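Local structure of cadherin-related family member 2 (Mus musculus, 5CYX) at residues N254-T258 and T301-N306; A48-S52 and L62-L66; F105-F110 and S203-S209; V231-L237 and V280-R286. The protein probably mediates calcium-dependent heterophilic adhesion between neighbouring microvilli by binding CDHR5 through its extracellular cadherin repeats, of which this chain holds the first three. The contacts are given in a common frame with arbitrary orientation. Numbering follows the deposited sequence.

Contact 1: N254-T258 and T301-N306; sequences NDIVT and TATEKN. With CA (calcium ion), chain F.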
loop_
_atom_site.group_PDB
_atom_site.type_symbol
_atom_site.label_atom_id
_atom_site.label_comp_id
_atom_site.label_asym_id
_atom_site.label_seq_id
_atom_site.Cartn_x
_atom_site.Cartn_y
_atom_site.Cartn_z
ATOM N N ASN A 254 24.944 2.780 -22.935
ATOM C CA ASN A 254 25.881 3.248 -23.990
ATOM C C ASN A 254 25.651 2.546 -25.340
ATOM O O ASN A 254 26.528 1.849 -25.857
ATOM C CB ASN A 254 27.373 3.122 -23.611
ATOM C CG ASN A 254 27.630 3.273 -22.143
ATOM O OD1 ASN A 254 27.537 4.383 -21.589
ATOM N ND2 ASN A 254 28.015 2.164 -21.497
ATOM N N ASP A 255 24.445 2.756 -25.859
ATOM C CA ASP A 255 23.970 2.275 -27.151
ATOM C C ASP A 255 24.813 2.977 -28.206
ATOM O O ASP A 255 25.170 4.132 -28.030
ATOM C CB ASP A 255 22.485 2.691 -27.325
ATOM C CG ASP A 255 21.756 1.929 -28.446
ATOM O OD1 ASP A 255 22.355 1.094 -29.141
ATOM O OD2 ASP A 255 20.553 2.192 -28.642
ATOM N N ILE A 256 25.094 2.297 -29.308
ATOM C CA ILE A 256 25.786 2.898 -30.430
ATOM C C ILE A 256 24.946 4.035 -31.064
ATOM O O ILE A 256 23.711 3.965 -31.092
ATOM C CB ILE A 256 26.084 1.839 -31.527
ATOM C CG1 ILE A 256 27.026 0.743 -30.973
ATOM C CG2 ILE A 256 26.753 2.495 -32.730
ATOM C CD1 ILE A 256 27.284 -0.400 -31.944
ATOM N N VAL A 257 25.620 5.053 -31.596
ATOM C CA VAL A 257 24.938 6.151 -32.266
ATOM C C VAL A 257 25.324 6.241 -33.737
ATOM O O VAL A 257 26.487 6.074 -34.065
ATOM C CB VAL A 257 25.250 7.497 -31.562
ATOM C CG1 VAL A 257 24.717 8.642 -32.376
ATOM C CG2 VAL A 257 24.657 7.494 -30.179
ATOM N N THR A 258 24.346 6.524 -34.603
ATOM C CA THR A 258 24.618 6.869 -35.992
ATOM C C THR A 258 24.185 8.290 -36.267
ATOM O O THR A 258 23.545 8.921 -35.440
ATOM C CB THR A 258 23.942 5.920 -36.980
ATOM O OG1 THR A 258 22.530 5.997 -36.824
ATOM C CG2 THR A 258 24.366 4.525 -36.723
ATOM N N THR A 301 22.041 15.088 -37.238
ATOM C CA THR A 301 21.122 14.380 -36.368
ATOM C C THR A 301 21.815 13.088 -35.969
ATOM O O THR A 301 22.340 12.399 -36.827
ATOM C CB THR A 301 19.805 14.071 -37.104
ATOM O OG1 THR A 301 19.151 15.304 -37.408
ATOM C CG2 THR A 301 18.879 13.213 -36.273
ATOM N N ALA A 302 21.853 12.821 -34.665
ATOM C CA ALA A 302 22.394 11.607 -34.091
ATOM C C ALA A 302 21.219 10.793 -33.603
ATOM O O ALA A 302 20.349 11.315 -32.945
ATOM C CB ALA A 302 23.321 11.940 -32.931
ATOM N N THR A 303 21.221 9.505 -33.905
ATOM C CA THR A 303 20.126 8.598 -33.578
ATOM C C THR A 303 20.736 7.325 -32.982
ATOM O O THR A 303 21.655 6.734 -33.564
ATOM C CB THR A 303 19.329 8.223 -34.848
ATOM O OG1 THR A 303 18.958 9.407 -35.562
ATOM C CG2 THR A 303 18.095 7.452 -34.513
ATOM N N GLU A 304 20.226 6.911 -31.826
ATOM C CA GLU A 304 20.623 5.663 -31.211
ATOM C C GLU A 304 20.177 4.523 -32.102
ATOM O O GLU A 304 19.229 4.651 -32.862
ATOM C CB GLU A 304 20.063 5.534 -29.800
ATOM C CG GLU A 304 20.701 6.545 -28.855
ATOM C CD GLU A 304 20.147 6.549 -27.443
ATOM O OE1 GLU A 304 19.508 5.587 -27.012
ATOM O OE2 GLU A 304 20.418 7.499 -26.703
ATOM N N LYS A 305 20.871 3.407 -32.024
ATOM C CA LYS A 305 20.575 2.303 -32.920
ATOM C C LYS A 305 19.322 1.566 -32.512
ATOM O O LYS A 305 18.590 1.104 -33.360
ATOM C CB LYS A 305 21.764 1.360 -33.033
ATOM C CG LYS A 305 22.868 1.944 -33.914
ATOM C CD LYS A 305 23.879 0.905 -34.407
ATOM C CE LYS A 305 23.341 0.048 -35.535
ATOM N NZ LYS A 305 24.335 -1.008 -35.894
ATOM N N ASN A 306 19.070 1.471 -31.217
ATOM C CA ASN A 306 17.874 0.834 -30.706
ATOM C C ASN A 306 16.826 1.863 -30.312
ATOM O O ASN A 306 17.152 3.003 -29.953
ATOM C CB ASN A 306 18.225 -0.051 -29.513
ATOM C CG ASN A 306 19.198 -1.153 -29.902
ATOM O OD1 ASN A 306 20.414 -1.018 -29.759
ATOM N ND2 ASN A 306 18.670 -2.202 -30.488
HETATM CA CA CA F . 19.363 6.407 -24.763
HETATM O O HOH W 1 19.053 2.327 -26.602
HETATM O O HOH W 2 16.916 5.984 -25.321
HETATM O O HOH W 3 19.881 3.972 -24.571
#
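V257 lays its CG1 on the CB of A302, 3.6 Å away, and this small apolar overlap lies next to E304, which shares a sheet face with V257. V257 and E304 form an antiparallel non-hydrogen-bonded pair with CA atoms 4.5 Å apart; next to it T258 and T303 are a hydrogen-bonded pair, T258 N to T303 O at 2.9 Å and T303 N to T258 O at 2.8 Å, both nearly straight. Farther along, K305 N donates to I256 O at 3.0 Å, and N306 N to D255 OD2 at 3.1 Å, so a carboxylate takes the place of a backbone acceptor. E304 binds a calcium ion in bidentate fashion, with OE1 at 2.4 Å and OE2 at 2.5 Å from the metal. L218, D248 and D250 complete the protein share of this site, which belongs to the calcium-binding linker between the second and third cadherin repeats. Water 1, 2.5 Å from D255 OD2, also makes a weak hydrogen bond of 3.3 Å to E304 OE1, linking D255 to the calcium ligand. Strand 257-264 is one of the two outermost strands of its four-stranded sheet, and strand 295-304 runs between it and strand 315-324, where A302 bonds through its backbone to A316.

Contact 2: A48-S52 and L62-L66; sequences ASYFS and LASPL
In the first repeat's cadherin beta-sandwich, this contact joins edge strand 51-53 of a three-stranded antiparallel sheet, entered through a 3-10 turn at 48-50, to the end of neighbouring strand 59-62. F51 N bonds to A48 O at 3.2 Å within the turn, then F51 turns extended (phi/psi -129/157). F51 and L62 form an antiparallel non-hydrogen-bonded pair, CA atoms 4.7 Å apart, with diverging side chains; CA atoms of F51 and A63 lie 4.6 Å apart and those of Y50 and S64 4.8 Å. A63 (-113/-5) bends the chain before S64 (-152/148) extends it again. One hydrogen bond joins the segments: A63 N donates to Y50 O at 2.6 Å and 174°. In the apolar packing, F51 (m, chi2 -71°) brings CE1 to 3.9 Å from CD1 of L62 (chi1 t, chi2 p), while Y50 (m, chi2 -78°) brings CD1 to 4.0 Å from CD2 of L66 (chi1 m, chi2 t). F51 and L66 reach L16 and F74 in the core; F74 also stacks on Y50. At the ring edge, Y50 CE1 lies 3.7 Å from P65 O.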
loop_
_atom_site.group_PDB
_atom_site.type_symbol
_atom_site.label_atom_id
_atom_site.label_comp_id
_atom_site.label_asym_id
_atom_site.label_seq_id
_atom_site.Cartn_x
_atom_site.Cartn_y
_atom_site.Cartn_z
ATOM N N ALA A 48 6.681 -34.481 37.716
ATOM C CA ALA A 48 7.195 -34.146 39.065
ATOM C C ALA A 48 8.427 -33.266 39.073
ATOM O O ALA A 48 8.600 -32.487 40.000
ATOM C CB ALA A 48 7.510 -35.414 39.870
ATOM N N SER A 49 9.266 -33.359 38.054
ATOM C CA SER A 49 10.566 -32.665 38.065
ATOM C C SER A 49 10.470 -31.167 37.792
ATOM O O SER A 49 11.443 -30.460 37.917
ATOM C CB SER A 49 11.520 -33.304 37.048
ATOM O OG SER A 49 11.000 -33.149 35.740
ATOM N N TYR A 50 9.300 -30.678 37.401
ATOM C CA TYR A 50 9.083 -29.258 37.322
ATOM C C TYR A 50 9.075 -28.587 38.685
ATOM O O TYR A 50 9.259 -27.363 38.758
ATOM C CB TYR A 50 7.735 -28.938 36.636
ATOM C CG TYR A 50 7.794 -28.967 35.146
ATOM C CD1 TYR A 50 8.338 -27.908 34.438
ATOM C CD2 TYR A 50 7.322 -30.059 34.435
ATOM C CE1 TYR A 50 8.398 -27.920 33.048
ATOM C CE2 TYR A 50 7.373 -30.085 33.050
ATOM C CZ TYR A 50 7.902 -29.004 32.362
ATOM O OH TYR A 50 7.917 -29.015 30.986
ATOM N N PHE A 51 8.815 -29.345 39.751
ATOM C CA PHE A 51 8.750 -28.758 41.083
ATOM C C PHE A 51 9.590 -29.466 42.117
ATOM O O PHE A 51 9.949 -30.619 41.953
ATOM C CB PHE A 51 7.329 -28.720 41.544
ATOM C CG PHE A 51 6.424 -27.965 40.603
ATOM C CD1 PHE A 51 6.520 -26.586 40.498
ATOM C CD2 PHE A 51 5.516 -28.647 39.780
ATOM C CE1 PHE A 51 5.696 -25.875 39.623
ATOM C CE2 PHE A 51 4.704 -27.955 38.897
ATOM C CZ PHE A 51 4.785 -26.553 38.823
ATOM N N SER A 52 9.917 -28.714 43.159
ATOM C CA SER A 52 10.644 -29.182 44.316
ATOM C C SER A 52 9.776 -28.808 45.495
ATOM O O SER A 52 9.526 -27.625 45.708
ATOM C CB SER A 52 11.966 -28.437 44.407
ATOM O OG SER A 52 12.543 -28.567 45.694
ATOM N N LEU A 62 9.756 -23.784 41.806
ATOM C CA LEU A 62 9.853 -24.215 40.450
ATOM C C LEU A 62 11.241 -24.876 40.300
ATOM O O LEU A 62 12.222 -24.267 40.678
ATOM C CB LEU A 62 9.750 -23.052 39.503
ATOM C CG LEU A 62 9.820 -23.431 38.022
ATOM C CD1 LEU A 62 8.558 -24.162 37.560
ATOM C CD2 LEU A 62 10.075 -22.173 37.195
ATOM N N ALA A 63 11.320 -26.089 39.764
ATOM C CA ALA A 63 12.661 -26.811 39.702
ATOM C C ALA A 63 13.221 -27.009 38.294
ATOM O O ALA A 63 14.317 -27.562 38.106
ATOM C CB ALA A 63 12.554 -28.149 40.406
ATOM N N SER A 64 12.432 -26.633 37.286
ATOM C CA SER A 64 12.882 -26.719 35.922
ATOM C C SER A 64 12.150 -25.640 35.151
ATOM O O SER A 64 11.043 -25.338 35.497
ATOM C CB SER A 64 12.578 -28.104 35.373
ATOM O OG SER A 64 12.861 -28.145 33.994
ATOM N N PRO A 65 12.784 -25.058 34.112
ATOM C CA PRO A 65 12.201 -23.916 33.410
ATOM C C PRO A 65 10.890 -24.245 32.680
ATOM O O PRO A 65 10.760 -25.295 32.097
ATOM C CB PRO A 65 13.310 -23.506 32.414
ATOM C CG PRO A 65 14.580 -24.048 32.991
ATOM C CD PRO A 65 14.172 -25.329 33.645
ATOM N N LEU A 66 9.935 -23.329 32.784
ATOM C CA LEU A 66 8.691 -23.358 32.093
ATOM C C LEU A 66 8.896 -22.750 30.731
ATOM O O LEU A 66 9.725 -21.847 30.582
ATOM C CB LEU A 66 7.670 -22.468 32.831
ATOM C CG LEU A 66 7.208 -22.918 34.209
ATOM C CD1 LEU A 66 6.213 -21.913 34.774
ATOM C CD2 LEU A 66 6.564 -24.291 34.158
#

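Contact 3: F105-F110 and S203-S209; sequences FLNTEF and SQPVFVS
This is a parallel beta pairing at the border of the second cadherin repeat's four-stranded sheet, where outermost strand 109-115 joins strand 206-213 in the Greek-key sandwich of the cadherin fold. E109 pairs with F207 (CA-CA 4.7 Å) and F110 with V208 (4.8 Å); T108 and V206, just before, have CA atoms 4.6 Å apart. Three backbone hydrogen bonds fix this register: F207 N to T108 O at 2.9 Å, F110 N to F207 O at 2.8 Å, and S209 N to F110 O at 2.9 Å. E109 and F110 are extended (phi/psi -135/144 and -135/157), as are V206 to V208, whereas T108 (-99/-16) bends the chain into the strand. E109 and F207 share one sheet face; F110 and V208 share the other. On the latter, F110 (m) places CE2 4.1 Å from CG1 of V206 (chi1 111°, between wells) and CD2 4.2 Å from V208 CG2. F105 (m) receives V206 CG2 over its ring in a CH-pi contact, 4.3 Å from the centroid and 28° off the normal, while S203 OG sits at the ring edge, 3.6 Å from CE2. That hydroxyl donates to Q204 O at 2.8 Å and is also hydrogen-bonded to A187 N of strand 180-189. The three bonds thus pair the facing backbone groups, V206 and V208 turn theirs to L185 and L183, and F105 and F110, both also touching V127, add apolar packing around V206.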
loop_
_atom_site.group_PDB
_atom_site.type_symbol
_atom_site.label_atom_id
_atom_site.label_comp_id
_atom_site.label_asym_id
_atom_site.label_seq_id
_atom_site.Cartn_x
_atom_site.Cartn_y
_atom_site.Cartn_z
ATOM N N PHE A 105 14.389 -13.645 10.887
ATOM C CA PHE A 105 14.432 -13.778 9.436
ATOM C C PHE A 105 15.392 -14.926 9.183
ATOM O O PHE A 105 16.318 -15.083 9.965
ATOM C CB PHE A 105 15.109 -12.548 8.809
ATOM C CG PHE A 105 14.360 -11.229 8.965
ATOM C CD1 PHE A 105 13.455 -10.825 8.016
ATOM C CD2 PHE A 105 14.656 -10.363 9.995
ATOM C CE1 PHE A 105 12.781 -9.597 8.130
ATOM C CE2 PHE A 105 14.022 -9.133 10.111
ATOM C CZ PHE A 105 13.074 -8.747 9.177
ATOM N N LEU A 106 15.237 -15.645 8.072
ATOM C CA LEU A 106 16.134 -16.763 7.682
ATOM C C LEU A 106 17.566 -16.383 7.185
ATOM O O LEU A 106 18.482 -17.177 7.340
ATOM C CB LEU A 106 15.449 -17.640 6.623
ATOM C CG LEU A 106 14.214 -18.406 7.124
ATOM C CD1 LEU A 106 13.371 -18.855 5.936
ATOM C CD2 LEU A 106 14.630 -19.604 7.991
ATOM N N ASN A 107 17.723 -15.208 6.551
ATOM C CA ASN A 107 19.040 -14.620 6.236
ATOM C C ASN A 107 19.106 -13.187 6.745
ATOM O O ASN A 107 18.069 -12.583 7.050
ATOM C CB ASN A 107 19.319 -14.627 4.729
ATOM C CG ASN A 107 19.411 -16.023 4.170
ATOM O OD1 ASN A 107 18.410 -16.584 3.698
ATOM N ND2 ASN A 107 20.590 -16.608 4.241
ATOM N N THR A 108 20.327 -12.657 6.810
ATOM C CA THR A 108 20.579 -11.256 7.175
ATOM C C THR A 108 20.824 -10.306 5.983
ATOM O O THR A 108 20.836 -9.076 6.166
ATOM C CB THR A 108 21.814 -11.125 8.099
ATOM O OG1 THR A 108 22.994 -11.542 7.401
ATOM C CG2 THR A 108 21.625 -11.955 9.342
ATOM N N GLU A 109 21.103 -10.859 4.794
ATOM C CA GLU A 109 21.214 -10.042 3.590
ATOM C C GLU A 109 20.491 -10.640 2.393
ATOM O O GLU A 109 20.538 -11.854 2.148
ATOM C CB GLU A 109 22.649 -9.680 3.182
ATOM C CG GLU A 109 23.696 -9.590 4.280
ATOM C CD GLU A 109 24.511 -10.862 4.345
ATOM O OE1 GLU A 109 25.750 -10.765 4.248
ATOM O OE2 GLU A 109 23.915 -11.975 4.443
ATOM N N PHE A 110 19.915 -9.733 1.609
ATOM C CA PHE A 110 19.121 -10.049 0.441
ATOM C C PHE A 110 19.585 -9.120 -0.637
ATOM O O PHE A 110 20.075 -8.026 -0.331
ATOM C CB PHE A 110 17.639 -9.740 0.730
ATOM C CG PHE A 110 17.102 -10.507 1.879
ATOM C CD1 PHE A 110 16.716 -11.865 1.715
ATOM C CD2 PHE A 110 17.080 -9.951 3.142
ATOM C CE1 PHE A 110 16.229 -12.585 2.804
ATOM C CE2 PHE A 110 16.592 -10.666 4.225
ATOM C CZ PHE A 110 16.161 -11.977 4.066
ATOM N N SER A 203 14.340 -7.634 16.020
ATOM C CA SER A 203 15.259 -8.537 15.359
ATOM C C SER A 203 16.632 -7.939 15.286
ATOM O O SER A 203 16.821 -6.765 15.559
ATOM C CB SER A 203 14.829 -8.753 13.926
ATOM O OG SER A 203 15.025 -7.558 13.195
ATOM N N GLN A 204 17.583 -8.759 14.835
ATOM C CA GLN A 204 18.868 -8.231 14.397
ATOM C C GLN A 204 18.620 -7.439 13.082
ATOM O O GLN A 204 17.698 -7.757 12.355
ATOM C CB GLN A 204 19.927 -9.366 14.200
ATOM C CG GLN A 204 19.655 -10.345 13.046
ATOM C CD GLN A 204 20.776 -11.415 12.868
ATOM O OE1 GLN A 204 21.961 -11.114 12.960
ATOM N NE2 GLN A 204 20.378 -12.651 12.567
ATOM N N PRO A 205 19.484 -6.451 12.768
ATOM C CA PRO A 205 19.392 -5.737 11.491
ATOM C C PRO A 205 19.486 -6.691 10.319
ATOM O O PRO A 205 20.218 -7.690 10.389
ATOM C CB PRO A 205 20.663 -4.845 11.474
ATOM C CG PRO A 205 21.201 -4.889 12.845
ATOM C CD PRO A 205 20.794 -6.204 13.413
ATOM N N VAL A 206 18.791 -6.342 9.241
ATOM C CA VAL A 206 18.848 -7.092 8.011
ATOM C C VAL A 206 19.014 -6.094 6.885
ATOM O O VAL A 206 18.561 -4.956 6.999
ATOM C CB VAL A 206 17.540 -7.924 7.965
ATOM C CG1 VAL A 206 16.555 -7.481 6.878
ATOM C CG2 VAL A 206 17.838 -9.397 8.020
ATOM N N PHE A 207 19.653 -6.496 5.805
ATOM C CA PHE A 207 19.956 -5.614 4.689
ATOM C C PHE A 207 19.442 -6.093 3.324
ATOM O O PHE A 207 19.480 -7.299 2.990
ATOM C CB PHE A 207 21.469 -5.404 4.632
ATOM C CG PHE A 207 22.028 -4.799 5.879
ATOM C CD1 PHE A 207 22.403 -5.600 6.945
ATOM C CD2 PHE A 207 22.148 -3.414 6.002
ATOM C CE1 PHE A 207 22.954 -5.041 8.099
ATOM C CE2 PHE A 207 22.688 -2.834 7.150
ATOM C CZ PHE A 207 23.081 -3.647 8.208
ATOM N N VAL A 208 18.901 -5.138 2.573
ATOM C CA VAL A 208 18.442 -5.369 1.210
ATOM C C VAL A 208 19.169 -4.471 0.238
ATOM O O VAL A 208 19.017 -3.219 0.282
ATOM C CB VAL A 208 16.919 -5.151 1.067
ATOM C CG1 VAL A 208 16.449 -5.594 -0.324
ATOM C CG2 VAL A 208 16.207 -5.944 2.137
ATOM N N SER A 209 19.945 -5.119 -0.613
ATOM C CA SER A 209 20.684 -4.487 -1.684
ATOM C C SER A 209 19.869 -4.464 -2.959
ATOM O O SER A 209 19.499 -5.526 -3.480
ATOM C CB SER A 209 21.970 -5.264 -1.941
ATOM O OG SER A 209 22.726 -5.266 -0.745
HETATM O O HOH W 4 16.980 -13.135 12.106
#

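Contact 4: V231-L237 and V280-R286; sequences VAEDATL and VNGSLDR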
loop_
_atom_site.group_PDB
_atom_site.type_symbol
_atom_site.label_atom_id
_atom_site.label_comp_id
_atom_site.label_asym_id
_atom_site.label_seq_id
_atom_site.Cartn_x
_atom_site.Cartn_y
_atom_site.Cartn_z
ATOM N N VAL A 231 37.453 23.613 -45.049
ATOM C CA VAL A 231 37.726 22.757 -46.192
ATOM C C VAL A 231 38.042 23.596 -47.443
ATOM O O VAL A 231 37.334 24.550 -47.756
ATOM C CB VAL A 231 36.531 21.813 -46.480
ATOM C CG1 VAL A 231 35.212 22.583 -46.626
ATOM C CG2 VAL A 231 36.805 20.967 -47.712
ATOM N N ALA A 232 39.088 23.219 -48.175
ATOM C CA ALA A 232 39.445 23.925 -49.409
ATOM C C ALA A 232 38.413 23.641 -50.499
ATOM O O ALA A 232 37.907 22.504 -50.599
ATOM C CB ALA A 232 40.827 23.495 -49.868
ATOM N N GLU A 233 38.186 24.612 -51.383
ATOM C CA GLU A 233 37.060 24.561 -52.335
ATOM C C GLU A 233 37.251 23.521 -53.462
ATOM O O GLU A 233 36.303 23.194 -54.155
ATOM C CB GLU A 233 36.784 25.933 -52.956
ATOM C CG GLU A 233 37.841 26.449 -53.933
ATOM C CD GLU A 233 37.455 27.778 -54.567
ATOM O OE1 GLU A 233 36.368 27.841 -55.180
ATOM O OE2 GLU A 233 38.233 28.754 -54.462
ATOM N N ASP A 234 38.487 23.067 -53.654
ATOM C CA ASP A 234 38.843 22.038 -54.634
ATOM C C ASP A 234 39.005 20.651 -54.013
ATOM O O ASP A 234 39.500 19.747 -54.670
ATOM C CB ASP A 234 40.172 22.423 -55.291
ATOM C CG ASP A 234 41.356 22.372 -54.307
ATOM O OD1 ASP A 234 41.131 22.394 -53.060
ATOM O OD2 ASP A 234 42.508 22.308 -54.791
ATOM N N ALA A 235 38.634 20.497 -52.740
ATOM C CA ALA A 235 38.728 19.217 -52.052
ATOM C C ALA A 235 37.884 18.189 -52.787
ATOM O O ALA A 235 36.769 18.489 -53.207
ATOM C CB ALA A 235 38.266 19.346 -50.619
ATOM N N THR A 236 38.447 16.998 -52.964
ATOM C CA THR A 236 37.829 15.941 -53.754
ATOM C C THR A 236 36.663 15.227 -53.033
ATOM O O THR A 236 36.520 15.311 -51.818
ATOM C CB THR A 236 38.882 14.859 -54.072
ATOM O OG1 THR A 236 39.560 14.539 -52.857
ATOM C CG2 THR A 236 39.912 15.344 -55.097
ATOM N N LEU A 237 35.873 14.472 -53.804
ATOM C CA LEU A 237 34.749 13.694 -53.292
ATOM C C LEU A 237 35.263 12.738 -52.212
ATOM O O LEU A 237 36.173 11.957 -52.459
ATOM C CB LEU A 237 34.112 12.907 -54.452
ATOM C CG LEU A 237 32.941 11.974 -54.188
ATOM C CD1 LEU A 237 31.770 12.715 -53.568
ATOM C CD2 LEU A 237 32.507 11.297 -55.474
ATOM N N VAL A 280 33.197 15.566 -47.784
ATOM C CA VAL A 280 32.820 16.257 -49.017
ATOM C C VAL A 280 32.037 15.275 -49.905
ATOM O O VAL A 280 32.548 14.189 -50.245
ATOM C CB VAL A 280 34.064 16.814 -49.752
ATOM C CG1 VAL A 280 33.720 17.239 -51.185
ATOM C CG2 VAL A 280 34.677 17.974 -48.959
ATOM N N ASN A 281 30.821 15.672 -50.282
ATOM C CA ASN A 281 29.868 14.815 -51.002
ATOM C C ASN A 281 29.409 15.435 -52.333
ATOM O O ASN A 281 28.430 15.003 -52.957
ATOM C CB ASN A 281 28.714 14.611 -50.057
ATOM C CG ASN A 281 27.704 13.608 -50.541
ATOM O OD1 ASN A 281 28.008 12.390 -50.747
ATOM N ND2 ASN A 281 26.463 14.088 -50.691
ATOM N N GLY A 282 30.120 16.475 -52.763
ATOM C CA GLY A 282 29.762 17.214 -53.970
ATOM C C GLY A 282 30.820 18.230 -54.320
ATOM O O GLY A 282 31.726 18.500 -53.526
ATOM N N SER A 283 30.714 18.771 -55.521
ATOM C CA SER A 283 31.566 19.877 -55.931
ATOM C C SER A 283 31.298 21.090 -55.033
ATOM O O SER A 283 30.155 21.519 -54.902
ATOM C CB SER A 283 31.300 20.220 -57.389
ATOM O OG SER A 283 32.418 20.865 -57.926
ATOM N N LEU A 284 32.342 21.586 -54.373
ATOM C CA LEU A 284 32.273 22.827 -53.565
ATOM C C LEU A 284 32.665 24.046 -54.399
ATOM O O LEU A 284 33.399 23.936 -55.362
ATOM C CB LEU A 284 33.221 22.745 -52.367
ATOM C CG LEU A 284 33.190 21.489 -51.497
ATOM C CD1 LEU A 284 34.182 21.643 -50.351
ATOM C CD2 LEU A 284 31.788 21.217 -50.974
ATOM N N ASP A 285 32.227 25.224 -53.986
ATOM C CA ASP A 285 32.383 26.427 -54.813
ATOM C C ASP A 285 32.386 27.690 -53.937
ATOM O O ASP A 285 31.326 28.255 -53.628
ATOM C CB ASP A 285 31.279 26.441 -55.890
ATOM C CG ASP A 285 31.412 27.588 -56.878
ATOM O OD1 ASP A 285 32.531 28.098 -57.110
ATOM O OD2 ASP A 285 30.371 27.976 -57.440
ATOM N N ARG A 286 33.595 28.110 -53.547
ATOM C CA ARG A 286 33.826 29.274 -52.663
ATOM C C ARG A 286 33.097 30.542 -53.134
ATOM O O ARG A 286 32.610 31.319 -52.310
ATOM C CB ARG A 286 35.340 29.541 -52.550
ATOM C CG ARG A 286 35.768 30.622 -51.562
ATOM C CD ARG A 286 37.070 31.318 -51.982
ATOM N NE ARG A 286 38.253 30.458 -51.824
ATOM C CZ ARG A 286 39.485 30.744 -52.266
ATOM N NH1 ARG A 286 40.483 29.876 -52.070
ATOM N NH2 ARG A 286 39.743 31.893 -52.893
#
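Two loops of the third cadherin repeat, at the end of its beta-sandwich remote from the calcium-binding linker to the second repeat, pack here: one follows strand 228-231, the other strand 277-280. The first contains a type I beta turn, A232 to A235, closed by A235 N donating to A232 O at 3.0 Å. E233 supplies most of the polar chemistry. Its OE1 accepts from R286 N at 3.2 Å, the one hydrogen bond between the segments. Its OE2 lies 3.1 Å from R286 NE, a salt bridge of charges alone, since that oxygen stands well out of the guanidinium plane; the NE proton has a weak hydrogen-bond partner in T325 OG1. E233 O and L284 O, 3.2 Å apart, are two acceptors and do not bond each other. N281 directs its ND2 to G268 O, and T236 O accepts a hydrogen bond from T239 OG1. V280 bonds through its backbone to G238 and T239, tying the second loop's start to the chain just beyond L237. Alongside the polar contacts, buried V231, V280 and L284 pack together, with F270 of strand 270-272 touching V231 and L284. V231 CG2 lies 3.9 Å from V280 CG2 and 3.8 Å from L284 CD1.

Overall arrangement
The contacts sample all three repeats of an elongated chain: contact 2 in the first, contact 3 in the second, contacts 1 and 4 in the third. Contacts 2 and 4 have centres about 106 Å apart, on opposite sides of the chain's centre. Contacts 1 and 3 are surface contacts governed by strand ladders, antiparallel and parallel respectively, at opposite edges of equivalent four-stranded sheets in different repeats. Contacts 2 and 4 are partly buried, with one cross-segment hydrogen bond apiece; contact 3 combines its ladder with as many apolar side-chain pairs as contact 4. Only contact 1 includes a metal ligand; contact 4, in the same repeat with its centre about 28 Å away, instead holds a salt bridge.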